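Local coordinates for adenosine kinase (Sinorhizobium meliloti, PDB 3UBO), which binds adenosine and ADP and probably transfers the terminal phosphate of ATP to a hydroxyl of a nucleoside or sugar, at residues A[281-289]-A[299-307]; A[78-86]-A[135-145]. One frame throughout, in Å; residues are numbered along the deposited sequence.

Interaction 1. Residues A[281-289]-A[299-307]; sequences LYAAGFLFG and CSKLGNLAA. With ADP (adenosine-5'-diphosphate), chain D.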
ATOM      1  N   LEU A 281      -8.890  13.980   6.982  1.00 58.21           N
ATOM      2  CA  LEU A 281      -7.789  14.880   6.768  1.00 58.68           C
ATOM      3  C   LEU A 281      -8.263  16.300   6.661  1.00 57.43           C
ATOM      4  O   LEU A 281      -7.491  17.222   6.721  1.00 56.97           O
ATOM      5  CB  LEU A 281      -6.989  14.449   5.561  1.00 56.37           C
ATOM      6  CG  LEU A 281      -5.775  13.699   6.053  1.00 58.50           C
ATOM      7  CD1 LEU A 281      -5.840  12.256   5.770  1.00 56.83           C
ATOM      8  CD2 LEU A 281      -4.533  14.291   5.548  1.00 57.65           C
ATOM      9  N   TYR A 282      -9.560  16.468   6.521  1.00 56.05           N
ATOM     10  CA  TYR A 282     -10.124  17.774   6.613  1.00 57.35           C
ATOM     11  C   TYR A 282     -10.004  18.290   8.042  1.00 61.33           C
ATOM     12  O   TYR A 282      -9.650  19.427   8.294  1.00 59.78           O
ATOM     13  CB  TYR A 282     -11.569  17.736   6.227  1.00 55.72           C
ATOM     14  CG  TYR A 282     -12.211  19.068   6.406  1.00 62.91           C
ATOM     15  CD1 TYR A 282     -12.756  19.436   7.606  1.00 59.73           C
ATOM     16  CD2 TYR A 282     -12.241  19.972   5.377  1.00 63.41           C
ATOM     17  CE1 TYR A 282     -13.332  20.643   7.755  1.00 61.42           C
ATOM     18  CE2 TYR A 282     -12.806  21.167   5.523  1.00 63.41           C
ATOM     19  CZ  TYR A 282     -13.349  21.506   6.706  1.00 67.55           C
ATOM     20  OH  TYR A 282     -13.916  22.732   6.828  1.00 71.73           O
ATOM     21  N   ALA A 283     -10.299  17.419   8.977  1.00 57.68           N
ATOM     22  CA  ALA A 283     -10.232  17.742  10.358  1.00 58.76           C
ATOM     23  C   ALA A 283      -8.805  17.845  10.805  1.00 59.82           C
ATOM     24  O   ALA A 283      -8.511  18.546  11.727  1.00 59.40           O
ATOM     25  CB  ALA A 283     -10.926  16.692  11.129  1.00 60.29           C
ATOM     26  N   ALA A 284      -7.916  17.120  10.167  1.00 57.92           N
ATOM     27  CA  ALA A 284      -6.538  17.161  10.579  1.00 58.49           C
ATOM     28  C   ALA A 284      -5.979  18.519  10.288  1.00 61.57           C
ATOM     29  O   ALA A 284      -5.261  19.077  11.079  1.00 61.30           O
ATOM     30  CB  ALA A 284      -5.752  16.139   9.861  1.00 56.78           C
ATOM     31  N   GLY A 285      -6.305  19.045   9.129  1.00 60.56           N
ATOM     32  CA  GLY A 285      -5.797  20.330   8.744  1.00 59.18           C
ATOM     33  C   GLY A 285      -6.458  21.382   9.579  1.00 63.08           C
ATOM     34  O   GLY A 285      -5.824  22.289  10.078  1.00 63.42           O
ATOM     35  N   PHE A 286      -7.753  21.254   9.741  1.00 60.92           N
ATOM     36  CA  PHE A 286      -8.452  22.234  10.516  1.00 60.56           C
ATOM     37  C   PHE A 286      -7.878  22.404  11.935  1.00 60.24           C
ATOM     38  O   PHE A 286      -7.676  23.478  12.419  1.00 60.62           O
ATOM     39  CB  PHE A 286      -9.894  21.833  10.513  1.00 58.98           C
ATOM     40  CG  PHE A 286     -10.747  22.742  11.242  1.00 61.15           C
ATOM     41  CD1 PHE A 286     -10.515  23.002  12.576  1.00 62.13           C
ATOM     42  CD2 PHE A 286     -11.810  23.359  10.611  1.00 66.38           C
ATOM     43  CE1 PHE A 286     -11.349  23.880  13.302  1.00 62.61           C
ATOM     44  CE2 PHE A 286     -12.653  24.260  11.312  1.00 67.23           C
ATOM     45  CZ  PHE A 286     -12.413  24.501  12.672  1.00 67.11           C
ATOM     46  N   LEU A 287      -7.561  21.313  12.582  1.00 61.99           N
ATOM     47  CA  LEU A 287      -7.091  21.364  13.942  1.00 62.54           C
ATOM     48  C   LEU A 287      -5.625  21.803  13.995  1.00 64.80           C
ATOM     49  O   LEU A 287      -5.143  22.311  15.039  1.00 65.49           O
ATOM     50  CB  LEU A 287      -7.255  19.999  14.630  1.00 60.45           C
ATOM     51  CG  LEU A 287      -8.651  19.378  14.819  1.00 62.74           C
ATOM     52  CD1 LEU A 287      -8.588  18.076  15.637  1.00 61.22           C
ATOM     53  CD2 LEU A 287      -9.681  20.306  15.441  1.00 62.18           C
ATOM     54  N   PHE A 288      -4.908  21.580  12.901  1.00 61.93           N
ATOM     55  CA  PHE A 288      -3.549  22.078  12.816  1.00 65.56           C
ATOM     56  C   PHE A 288      -3.639  23.587  12.814  1.00 66.79           C
ATOM     57  O   PHE A 288      -2.774  24.270  13.352  1.00 68.27           O
ATOM     58  CB  PHE A 288      -2.895  21.716  11.486  1.00 64.94           C
ATOM     59  CG  PHE A 288      -1.568  22.373  11.287  1.00 63.51           C
ATOM     60  CD1 PHE A 288      -0.476  22.004  12.063  1.00 61.05           C
ATOM     61  CD2 PHE A 288      -1.406  23.357  10.320  1.00 64.78           C
ATOM     62  CE1 PHE A 288       0.760  22.610  11.876  1.00 61.21           C
ATOM     63  CE2 PHE A 288      -0.155  23.968  10.110  1.00 64.90           C
ATOM     64  CZ  PHE A 288       0.920  23.615  10.898  1.00 62.62           C
ATOM     65  N   GLY A 289      -4.665  24.093  12.150  1.00 64.51           N
ATOM     66  CA  GLY A 289      -4.904  25.522  12.138  1.00 68.16           C
ATOM     67  C   GLY A 289      -5.337  25.988  13.524  1.00 66.39           C
ATOM     68  O   GLY A 289      -4.667  26.778  14.200  1.00 65.82           O
ATOM     69  N   CYS A 299      -8.837  28.142   8.832  1.00 71.15           N
ATOM     70  CA  CYS A 299      -8.986  26.785   9.338  1.00 70.23           C
ATOM     71  C   CYS A 299      -9.698  25.992   8.237  1.00 70.48           C
ATOM     72  O   CYS A 299      -9.139  25.003   7.755  1.00 71.50           O
ATOM     73  CB  CYS A 299      -9.703  26.709  10.723  1.00 67.41           C
ATOM     74  SG  CYS A 299      -8.627  26.689  12.224  1.00 64.47           S
ATOM     75  N   SER A 300     -10.892  26.415   7.806  1.00 68.85           N
ATOM     76  CA  SER A 300     -11.560  25.652   6.785  1.00 66.59           C
ATOM     77  C   SER A 300     -10.565  25.446   5.647  1.00 66.79           C
ATOM     78  O   SER A 300     -10.581  24.428   4.974  1.00 67.89           O
ATOM     79  CB  SER A 300     -12.782  26.373   6.264  1.00 66.72           C
ATOM     80  OG  SER A 300     -13.721  26.565   7.263  1.00 64.19           O
ATOM     81  N   LYS A 301      -9.683  26.407   5.429  1.00 67.80           N
ATOM     82  CA  LYS A 301      -8.831  26.339   4.232  1.00 68.30           C
ATOM     83  C   LYS A 301      -7.889  25.171   4.434  1.00 65.28           C
ATOM     84  O   LYS A 301      -7.726  24.329   3.554  1.00 61.68           O
ATOM     85  CB  LYS A 301      -8.071  27.660   3.917  1.00 65.45           C
ATOM     86  CG  LYS A 301      -8.910  28.714   3.181  1.00 66.29           C
ATOM     87  CD  LYS A 301      -8.113  30.005   2.961  1.00 68.65           C
ATOM     88  CE  LYS A 301      -9.003  31.250   2.643  1.00 73.07           C
ATOM     89  NZ  LYS A 301      -9.533  31.517   1.188  1.00 72.27           N
ATOM     90  N   LEU A 302      -7.298  25.103   5.623  1.00 66.50           N
ATOM     91  CA  LEU A 302      -6.342  24.041   5.894  1.00 64.93           C
ATOM     92  C   LEU A 302      -7.072  22.699   5.782  1.00 63.51           C
ATOM     93  O   LEU A 302      -6.490  21.701   5.367  1.00 58.76           O
ATOM     94  CB  LEU A 302      -5.687  24.246   7.236  1.00 64.92           C
ATOM     95  CG  LEU A 302      -4.507  25.178   7.060  1.00 68.14           C
ATOM     96  CD1 LEU A 302      -4.108  25.738   8.393  1.00 67.96           C
ATOM     97  CD2 LEU A 302      -3.338  24.454   6.360  1.00 67.50           C
ATOM     98  N   GLY A 303      -8.372  22.735   6.076  1.00 63.99           N
ATOM     99  CA  GLY A 303      -9.239  21.593   5.917  1.00 63.54           C
ATOM    100  C   GLY A 303      -9.256  21.053   4.505  1.00 62.09           C
ATOM    101  O   GLY A 303      -8.767  19.931   4.254  1.00 58.81           O
ATOM    102  N   ASN A 304      -9.820  21.850   3.593  1.00 62.33           N
ATOM    103  CA  ASN A 304     -10.006  21.399   2.236  1.00 61.30           C
ATOM    104  C   ASN A 304      -8.672  21.064   1.578  1.00 59.32           C
ATOM    105  O   ASN A 304      -8.516  20.017   1.001  1.00 58.73           O
ATOM    106  CB  ASN A 304     -10.807  22.401   1.478  1.00 60.71           C
ATOM    107  CG  ASN A 304     -12.124  22.659   2.122  1.00 64.28           C
ATOM    108  OD1 ASN A 304     -12.317  23.708   2.715  1.00 66.78           O
ATOM    109  ND2 ASN A 304     -13.038  21.707   2.044  1.00 63.67           N
ATOM    110  N   LEU A 305      -7.682  21.934   1.736  1.00 59.70           N
ATOM    111  CA  LEU A 305      -6.346  21.652   1.213  1.00 58.35           C
ATOM    112  C   LEU A 305      -5.864  20.228   1.532  1.00 58.48           C
ATOM    113  O   LEU A 305      -5.320  19.541   0.668  1.00 56.04           O
ATOM    114  CB  LEU A 305      -5.339  22.675   1.743  1.00 56.83           C
ATOM    115  CG  LEU A 305      -3.861  22.358   1.505  1.00 61.01           C
ATOM    116  CD1 LEU A 305      -3.514  22.487   0.030  1.00 50.02           C
ATOM    117  CD2 LEU A 305      -2.974  23.260   2.350  1.00 54.16           C
ATOM    118  N   ALA A 306      -6.066  19.797   2.776  1.00 59.94           N
ATOM    119  CA  ALA A 306      -5.600  18.472   3.258  1.00 57.81           C
ATOM    120  C   ALA A 306      -6.476  17.333   2.749  1.00 57.42           C
ATOM    121  O   ALA A 306      -5.946  16.337   2.297  1.00 54.36           O
ATOM    122  CB  ALA A 306      -5.516  18.434   4.761  1.00 56.46           C
ATOM    123  N   ALA A 307      -7.798  17.500   2.842  1.00 57.00           N
ATOM    124  CA  ALA A 307      -8.744  16.582   2.272  1.00 55.40           C
ATOM    125  C   ALA A 307      -8.359  16.243   0.801  1.00 57.64           C
ATOM    126  O   ALA A 307      -8.145  15.060   0.412  1.00 54.19           O
ATOM    127  CB  ALA A 307     -10.118  17.193   2.363  1.00 56.65           C
TER
HETATM  128  PB  ADP D 354     -16.681  12.497   3.879  1.00 75.75           P
HETATM  129  O1B ADP D 354     -17.846  11.324   3.738  1.00 74.55           O
HETATM  130  O2B ADP D 354     -16.328  13.029   5.430  1.00 71.97           O
HETATM  131  O3B ADP D 354     -15.410  12.059   3.244  1.00 70.07           O
HETATM  132  PA  ADP D 354     -17.225  15.026   2.180  1.00 77.43           P
HETATM  133  O1A ADP D 354     -18.207  14.756   0.885  1.00 70.75           O
HETATM  134  O2A ADP D 354     -17.709  16.186   2.929  1.00 74.24           O
HETATM  135  O3A ADP D 354     -17.580  13.580   2.976  1.00 78.44           O
HETATM  136  O5' ADP D 354     -15.608  15.315   1.828  1.00 70.89           O
HETATM  137  C5' ADP D 354     -14.701  15.631   2.878  1.00 68.75           C
HETATM  138  C4' ADP D 354     -13.647  16.706   2.455  1.00 70.41           C
HETATM  139  O4' ADP D 354     -12.604  16.315   1.440  1.00 70.35           O
HETATM  140  C3' ADP D 354     -14.199  18.081   1.799  1.00 71.08           C
HETATM  141  O3' ADP D 354     -14.886  19.023   2.601  1.00 70.90           O
HETATM  142  C2' ADP D 354     -13.122  18.525   0.817  1.00 70.77           C
HETATM  143  O2' ADP D 354     -12.090  19.439   1.215  1.00 70.59           O
HETATM  144  C1' ADP D 354     -12.710  17.178   0.295  1.00 69.14           C
HETATM  145  N9  ADP D 354     -13.575  16.657  -0.809  1.00 71.70           N
HETATM  146  C8  ADP D 354     -14.572  15.707  -0.749  1.00 70.31           C
HETATM  147  N7  ADP D 354     -15.144  15.514  -2.076  1.00 69.22           N
HETATM  148  C5  ADP D 354     -14.475  16.405  -2.964  1.00 69.89           C
HETATM  149  C6  ADP D 354     -14.602  16.642  -4.415  1.00 71.02           C
HETATM  150  N6  ADP D 354     -15.558  15.847  -5.210  1.00 68.88           N
HETATM  151  N1  ADP D 354     -13.788  17.550  -5.018  1.00 68.47           N
HETATM  152  C2  ADP D 354     -12.824  18.261  -4.282  1.00 67.57           C
HETATM  153  N3  ADP D 354     -12.696  18.056  -2.859  1.00 68.71           N
HETATM  154  C4  ADP D 354     -13.508  17.118  -2.228  1.00 71.29           C
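Tyr282 O accepts two kinds of hydrogen at once: Phe286 N of its own helix, at 3.0 Å, and Gly303 CA of the facing helix, which adds a CA-H...O contact at 3.2 Å. The contact is reciprocal: Tyr282 CA directs its hydrogen at Gly303 O (3.5 Å), nearly in line. Such reciprocal contacts need backbones pressed together, and the two roughly antiparallel helix segments (144° between their directions) approach to 6.6 Å between axes, with Gly285 and Gly303, which have no side chain, set at the interface. The Tyr282 ring sits as a knob among Ser300, Gly303, Asn304 and Ala307. With CG anti to the backbone N (chi1 176°), its face lies on Gly303 CA, off-centre, while the Asn304 side-chain amide stands at its edge. One turn on, Phe286 repeats the theme: Cys299 CB is centred over the ring face, 3.8 Å from the centroid, and SG lies over the same face, a sulfur-aromatic contact. Phe215 meets this ring edge-to-face from strand 213-217. With no clear conventional hydrogen bond across the pair, glycine contacts and covered ring faces join the helices, setting Tyr282, Asn304 and Ala307 together beside the ADP ribose.

Interaction 2. Residues A[78-86]-A[135-145]; sequences AYFGKVADD and ACVELGPEDVE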
ATOM      1  N   ALA A  78      -0.724  12.792  19.074  1.00 52.54           N
ATOM      2  CA  ALA A  78      -0.626  11.550  19.861  1.00 56.91           C
ATOM      3  C   ALA A  78      -1.912  10.751  19.685  1.00 57.94           C
ATOM      4  O   ALA A  78      -3.016  11.329  19.383  1.00 54.42           O
ATOM      5  CB  ALA A  78      -0.366  11.829  21.360  1.00 53.69           C
ATOM      6  N   TYR A  79      -1.772   9.427  19.855  1.00 53.87           N
ATOM      7  CA  TYR A  79      -2.864   8.534  19.445  1.00 54.55           C
ATOM      8  C   TYR A  79      -2.989   7.386  20.409  1.00 55.27           C
ATOM      9  O   TYR A  79      -1.979   6.863  20.916  1.00 54.88           O
ATOM     10  CB  TYR A  79      -2.748   8.052  17.932  1.00 53.86           C
ATOM     11  CG  TYR A  79      -3.813   6.984  17.535  1.00 53.85           C
ATOM     12  CD1 TYR A  79      -5.134   7.355  17.274  1.00 50.83           C
ATOM     13  CD2 TYR A  79      -3.488   5.616  17.463  1.00 51.65           C
ATOM     14  CE1 TYR A  79      -6.076   6.453  16.960  1.00 49.45           C
ATOM     15  CE2 TYR A  79      -4.442   4.689  17.112  1.00 50.64           C
ATOM     16  CZ  TYR A  79      -5.733   5.127  16.882  1.00 52.80           C
ATOM     17  OH  TYR A  79      -6.707   4.219  16.587  1.00 53.66           O
ATOM     18  N   PHE A  80      -4.235   7.040  20.698  1.00 54.25           N
ATOM     19  CA  PHE A  80      -4.488   5.848  21.489  1.00 57.71           C
ATOM     20  C   PHE A  80      -5.354   4.914  20.647  1.00 56.73           C
ATOM     21  O   PHE A  80      -6.453   5.353  20.183  1.00 56.24           O
ATOM     22  CB  PHE A  80      -5.297   6.138  22.786  1.00 57.87           C
ATOM     23  CG  PHE A  80      -4.691   7.162  23.725  1.00 59.49           C
ATOM     24  CD1 PHE A  80      -3.308   7.403  23.755  1.00 59.50           C
ATOM     25  CD2 PHE A  80      -5.533   7.868  24.628  1.00 59.06           C
ATOM     26  CE1 PHE A  80      -2.774   8.305  24.705  1.00 62.92           C
ATOM     27  CE2 PHE A  80      -5.025   8.787  25.526  1.00 58.90           C
ATOM     28  CZ  PHE A  80      -3.651   8.992  25.601  1.00 60.77           C
ATOM     29  N   GLY A  81      -4.905   3.679  20.443  1.00 55.43           N
ATOM     30  CA  GLY A  81      -5.653   2.715  19.660  1.00 51.76           C
ATOM     31  C   GLY A  81      -5.503   1.301  20.187  1.00 54.98           C
ATOM     32  O   GLY A  81      -4.624   1.024  21.004  1.00 54.33           O
ATOM     33  N   LYS A  82      -6.363   0.404  19.717  1.00 56.96           N
ATOM     34  CA  LYS A  82      -6.326  -0.989  20.145  1.00 53.61           C
ATOM     35  C   LYS A  82      -5.815  -1.896  19.031  1.00 53.94           C
ATOM     36  O   LYS A  82      -6.440  -2.015  17.977  1.00 50.34           O
ATOM     37  CB  LYS A  82      -7.713  -1.447  20.600  1.00 55.06           C
ATOM     38  CG  LYS A  82      -7.747  -2.016  22.010  1.00 61.00           C
ATOM     39  CD  LYS A  82      -6.359  -2.423  22.474  1.00 57.49           C
ATOM     40  CE  LYS A  82      -6.109  -1.995  23.912  1.00 52.82           C
ATOM     41  NZ  LYS A  82      -4.734  -2.345  24.364  1.00 57.60           N
ATOM     42  N   VAL A  83      -4.674  -2.535  19.272  1.00 50.75           N
ATOM     43  CA  VAL A  83      -4.078  -3.434  18.292  1.00 49.68           C
ATOM     44  C   VAL A  83      -3.484  -4.666  18.966  1.00 54.69           C
ATOM     45  O   VAL A  83      -3.135  -4.632  20.146  1.00 58.32           O
ATOM     46  CB  VAL A  83      -2.979  -2.729  17.474  1.00 53.67           C
ATOM     47  CG1 VAL A  83      -3.574  -1.590  16.660  1.00 50.38           C
ATOM     48  CG2 VAL A  83      -1.879  -2.219  18.392  1.00 49.08           C
ATOM     49  N   ALA A  84      -3.373  -5.754  18.210  1.00 53.59           N
ATOM     50  CA  ALA A  84      -2.834  -6.975  18.725  1.00 53.36           C
ATOM     51  C   ALA A  84      -1.333  -7.043  18.521  1.00 54.49           C
ATOM     52  O   ALA A  84      -0.738  -6.238  17.839  1.00 54.72           O
ATOM     53  CB  ALA A  84      -3.539  -8.151  18.165  1.00 52.96           C
ATOM     54  N   ASP A  85      -0.716  -7.972  19.222  1.00 61.85           N
ATOM     55  CA  ASP A  85       0.726  -8.176  19.236  1.00 61.41           C
ATOM     56  C   ASP A  85       1.177  -8.853  17.911  1.00 62.67           C
ATOM     57  O   ASP A  85       2.230  -9.493  17.836  1.00 64.28           O
ATOM     58  CB  ASP A  85       1.055  -9.068  20.439  1.00 66.97           C
ATOM     59  CG  ASP A  85       2.568  -9.315  20.603  1.00 72.67           C
ATOM     60  OD1 ASP A  85       3.331  -8.625  19.853  1.00 68.14           O
ATOM     61  OD2 ASP A  85       2.981 -10.164  21.486  1.00 74.08           O
ATOM     62  N   ASP A  86       0.395  -8.666  16.846  1.00 61.90           N
ATOM     63  CA  ASP A  86       0.605  -9.351  15.545  1.00 57.76           C
ATOM     64  C   ASP A  86       1.250  -8.462  14.422  1.00 57.09           C
ATOM     65  O   ASP A  86       1.726  -7.353  14.667  1.00 57.80           O
ATOM     66  CB  ASP A  86      -0.730  -9.943  15.085  1.00 53.36           C
ATOM     67  CG  ASP A  86      -1.803  -8.898  14.987  1.00 53.77           C
ATOM     68  OD1 ASP A  86      -1.389  -7.724  14.764  1.00 51.34           O
ATOM     69  OD2 ASP A  86      -3.018  -9.243  15.119  1.00 53.97           O
ATOM     70  N   ALA A 135      -8.971  -6.653  17.702  1.00 55.78           N
ATOM     71  CA  ALA A 135      -8.427  -6.022  18.901  1.00 51.88           C
ATOM     72  C   ALA A 135      -9.192  -4.757  19.398  1.00 54.86           C
ATOM     73  O   ALA A 135      -9.483  -4.636  20.572  1.00 57.15           O
ATOM     74  CB  ALA A 135      -6.905  -5.772  18.741  1.00 49.70           C
ATOM     75  N   CYS A 136      -9.584  -3.836  18.529  1.00 53.90           N
ATOM     76  CA  CYS A 136     -10.396  -2.687  18.928  1.00 53.23           C
ATOM     77  C   CYS A 136     -11.541  -2.863  20.003  1.00 58.18           C
ATOM     78  O   CYS A 136     -12.018  -1.890  20.582  1.00 60.71           O
ATOM     79  CB  CYS A 136     -10.928  -1.985  17.660  1.00 53.06           C
ATOM     80  SG  CYS A 136      -9.512  -1.515  16.542  1.00 54.90           S
ATOM     81  N   VAL A 137     -12.024  -4.052  20.292  1.00 57.79           N
ATOM     82  CA  VAL A 137     -13.108  -4.104  21.299  1.00 61.01           C
ATOM     83  C   VAL A 137     -12.567  -4.036  22.744  1.00 59.52           C
ATOM     84  O   VAL A 137     -13.243  -3.592  23.654  1.00 59.00           O
ATOM     85  CB  VAL A 137     -13.985  -5.349  21.145  1.00 58.85           C
ATOM     86  CG1 VAL A 137     -14.803  -5.287  19.864  1.00 54.71           C
ATOM     87  CG2 VAL A 137     -13.096  -6.599  21.224  1.00 57.12           C
ATOM     88  N   GLU A 138     -11.321  -4.480  22.886  1.00 61.75           N
ATOM     89  CA  GLU A 138     -10.487  -4.440  24.103  1.00 60.68           C
ATOM     90  C   GLU A 138     -10.015  -3.039  24.460  1.00 61.94           C
ATOM     91  O   GLU A 138      -9.196  -2.883  25.342  1.00 63.87           O
ATOM     92  CB  GLU A 138      -9.189  -5.261  23.913  1.00 59.70           C
ATOM     93  CG  GLU A 138      -9.338  -6.739  23.571  1.00 62.09           C
ATOM     94  CD  GLU A 138     -10.017  -7.584  24.675  1.00 66.72           C
ATOM     95  OE1 GLU A 138     -10.181  -7.049  25.826  1.00 68.88           O
ATOM     96  OE2 GLU A 138     -10.371  -8.781  24.391  1.00 64.56           O
ATOM     97  N   LEU A 139     -10.460  -2.011  23.753  1.00 62.83           N
ATOM     98  CA  LEU A 139      -9.948  -0.706  24.099  1.00 62.10           C
ATOM     99  C   LEU A 139     -10.833  -0.166  25.175  1.00 63.98           C
ATOM    100  O   LEU A 139     -12.088  -0.169  25.041  1.00 64.80           O
ATOM    101  CB  LEU A 139      -9.961   0.256  22.912  1.00 61.73           C
ATOM    102  CG  LEU A 139      -9.598   1.715  23.263  1.00 59.63           C
ATOM    103  CD1 LEU A 139      -8.073   2.012  23.133  1.00 56.04           C
ATOM    104  CD2 LEU A 139     -10.497   2.698  22.522  1.00 51.53           C
ATOM    105  N   GLY A 140     -10.180   0.323  26.212  1.00 60.35           N
ATOM    106  CA  GLY A 140     -10.929   0.926  27.283  1.00 67.42           C
ATOM    107  C   GLY A 140     -10.126   1.875  28.162  1.00 67.50           C
ATOM    108  O   GLY A 140      -9.010   2.309  27.758  1.00 64.45           O
ATOM    109  N   PRO A 141     -10.687   2.199  29.361  1.00 67.44           N
ATOM    110  CA  PRO A 141     -10.172   3.210  30.277  1.00 63.16           C
ATOM    111  C   PRO A 141      -8.771   2.921  30.642  1.00 62.04           C
ATOM    112  O   PRO A 141      -8.046   3.857  30.858  1.00 63.28           O
ATOM    113  CB  PRO A 141     -11.083   3.089  31.460  1.00 60.20           C
ATOM    114  CG  PRO A 141     -12.374   2.733  30.865  1.00 63.82           C
ATOM    115  CD  PRO A 141     -12.018   1.747  29.790  1.00 68.46           C
ATOM    116  N   GLU A 142      -8.357   1.673  30.617  1.00 62.05           N
ATOM    117  CA  GLU A 142      -7.031   1.308  31.098  1.00 63.87           C
ATOM    118  C   GLU A 142      -5.983   1.880  30.184  1.00 65.74           C
ATOM    119  O   GLU A 142      -4.788   1.944  30.528  1.00 64.77           O
ATOM    120  CB  GLU A 142      -6.971  -0.195  31.068  1.00 64.57           C
ATOM    121  CG  GLU A 142      -8.388  -0.687  31.368  1.00 68.32           C
ATOM    122  CD  GLU A 142      -8.793  -1.925  30.585  1.00 75.48           C
ATOM    123  OE1 GLU A 142      -9.067  -1.800  29.326  1.00 71.85           O
ATOM    124  OE2 GLU A 142      -8.845  -3.008  31.266  1.00 73.97           O
ATOM    125  N   ASP A 143      -6.453   2.299  29.009  1.00 63.08           N
ATOM    126  CA  ASP A 143      -5.597   2.672  27.887  1.00 62.93           C
ATOM    127  C   ASP A 143      -5.440   4.193  27.703  1.00 63.31           C
ATOM    128  O   ASP A 143      -4.713   4.639  26.794  1.00 62.20           O
ATOM    129  CB  ASP A 143      -6.161   2.044  26.600  1.00 62.39           C
ATOM    130  CG  ASP A 143      -5.901   0.545  26.494  1.00 58.05           C
ATOM    131  OD1 ASP A 143      -4.721   0.137  26.712  1.00 53.00           O
ATOM    132  OD2 ASP A 143      -6.881  -0.171  26.143  1.00 55.54           O
ATOM    133  N   VAL A 144      -6.156   4.970  28.534  1.00 64.98           N
ATOM    134  CA  VAL A 144      -5.921   6.414  28.683  1.00 63.41           C
ATOM    135  C   VAL A 144      -4.508   6.604  29.277  1.00 63.77           C
ATOM    136  O   VAL A 144      -4.249   6.154  30.385  1.00 67.16           O
ATOM    137  CB  VAL A 144      -7.036   7.142  29.521  1.00 59.13           C
ATOM    138  CG1 VAL A 144      -6.699   8.536  29.632  1.00 60.55           C
ATOM    139  CG2 VAL A 144      -8.445   7.007  28.864  1.00 60.63           C
ATOM    140  N   GLU A 145      -3.555   7.123  28.492  1.00 63.28           N
ATOM    141  CA  GLU A 145      -2.337   7.707  29.060  1.00 64.03           C
ATOM    142  C   GLU A 145      -2.800   9.069  29.601  1.00 67.68           C
ATOM    143  O   GLU A 145      -3.405   9.899  28.878  1.00 69.08           O
ATOM    144  CB  GLU A 145      -1.174   7.877  28.063  1.00 63.19           C
ATOM    145  CG  GLU A 145      -0.283   6.675  27.825  1.00 60.13           C
ATOM    146  CD  GLU A 145       0.303   6.647  26.388  1.00 65.39           C
ATOM    147  OE1 GLU A 145       1.351   7.328  26.198  1.00 65.43           O
ATOM    148  OE2 GLU A 145      -0.280   5.945  25.472  1.00 61.05           O
TER
HETATM  149  O   HOH W   1      -0.147   6.621  22.790  1.00 60.51           O
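Lys82 lies folded along the 135-145 loop, and its conformation shows how a long side chain can serve two purposes. CB and CG pack against Cys136 and Leu139, with Lys82 CG 3.3 Å from Leu139 CB; bends at chi2 (-19°) and chi3 then turn CE and NZ toward Asp143. There NZ forms a salt bridge, with a weak hydrogen bond, to Asp143 OD1 at 3.4 Å; the two side chains cross at about a right angle. The other carboxylate oxygen, OD2, takes a weak but nearly straight bond from Gly140 N, which ties the aspartate back to its own turn. Leu139 carries CD1 toward the backbone of Gly81. Phe80 CG lies beside its backbone N (chi1 -57°), which brings the ring against Asp143-Glu145. One face looks onto Asp143 O, 3.9 Å above the plane and off-centre, while Glu145 runs obliquely past the CZ and CE1 side, its CB and OE2 near those carbons and its carboxylate plane 37° from the ring. Glu145 OE2 accepts from a water that also donates to Tyr79 O (2.6 Å), and its OE1 is bonded to His102. At the far end Ala135 CB rests on the backbone between Val83 and Ala84. Apolar carbon thus supplies the packing, while the Lys82-Asp143 pair, loosely bonded, probably tempers a buried positive charge where the loop packs on the chain that follows strand 77-80.

Interactions 1 and 2 lie on opposite sides of the chain's centre, their own centres about 26 Å apart and their nearest atoms about 10 Å apart, so neither touches the other. The two bound ligands relate them. Interaction 1 borders the ADP ribose, and its Leu281 side chain comes within about 8 Å of adenosine; ADP is also hydrogen-bonded by Ser249 OG and Gly252 O. The Cys136 side chain of 135-145 is about 7 Å from adenosine. Interaction 2 joins strand 77-80 of the parallel sheet to the return path from strand 127-132 of the five-stranded mixed sheet, which in relatives forms a lid over the substrate.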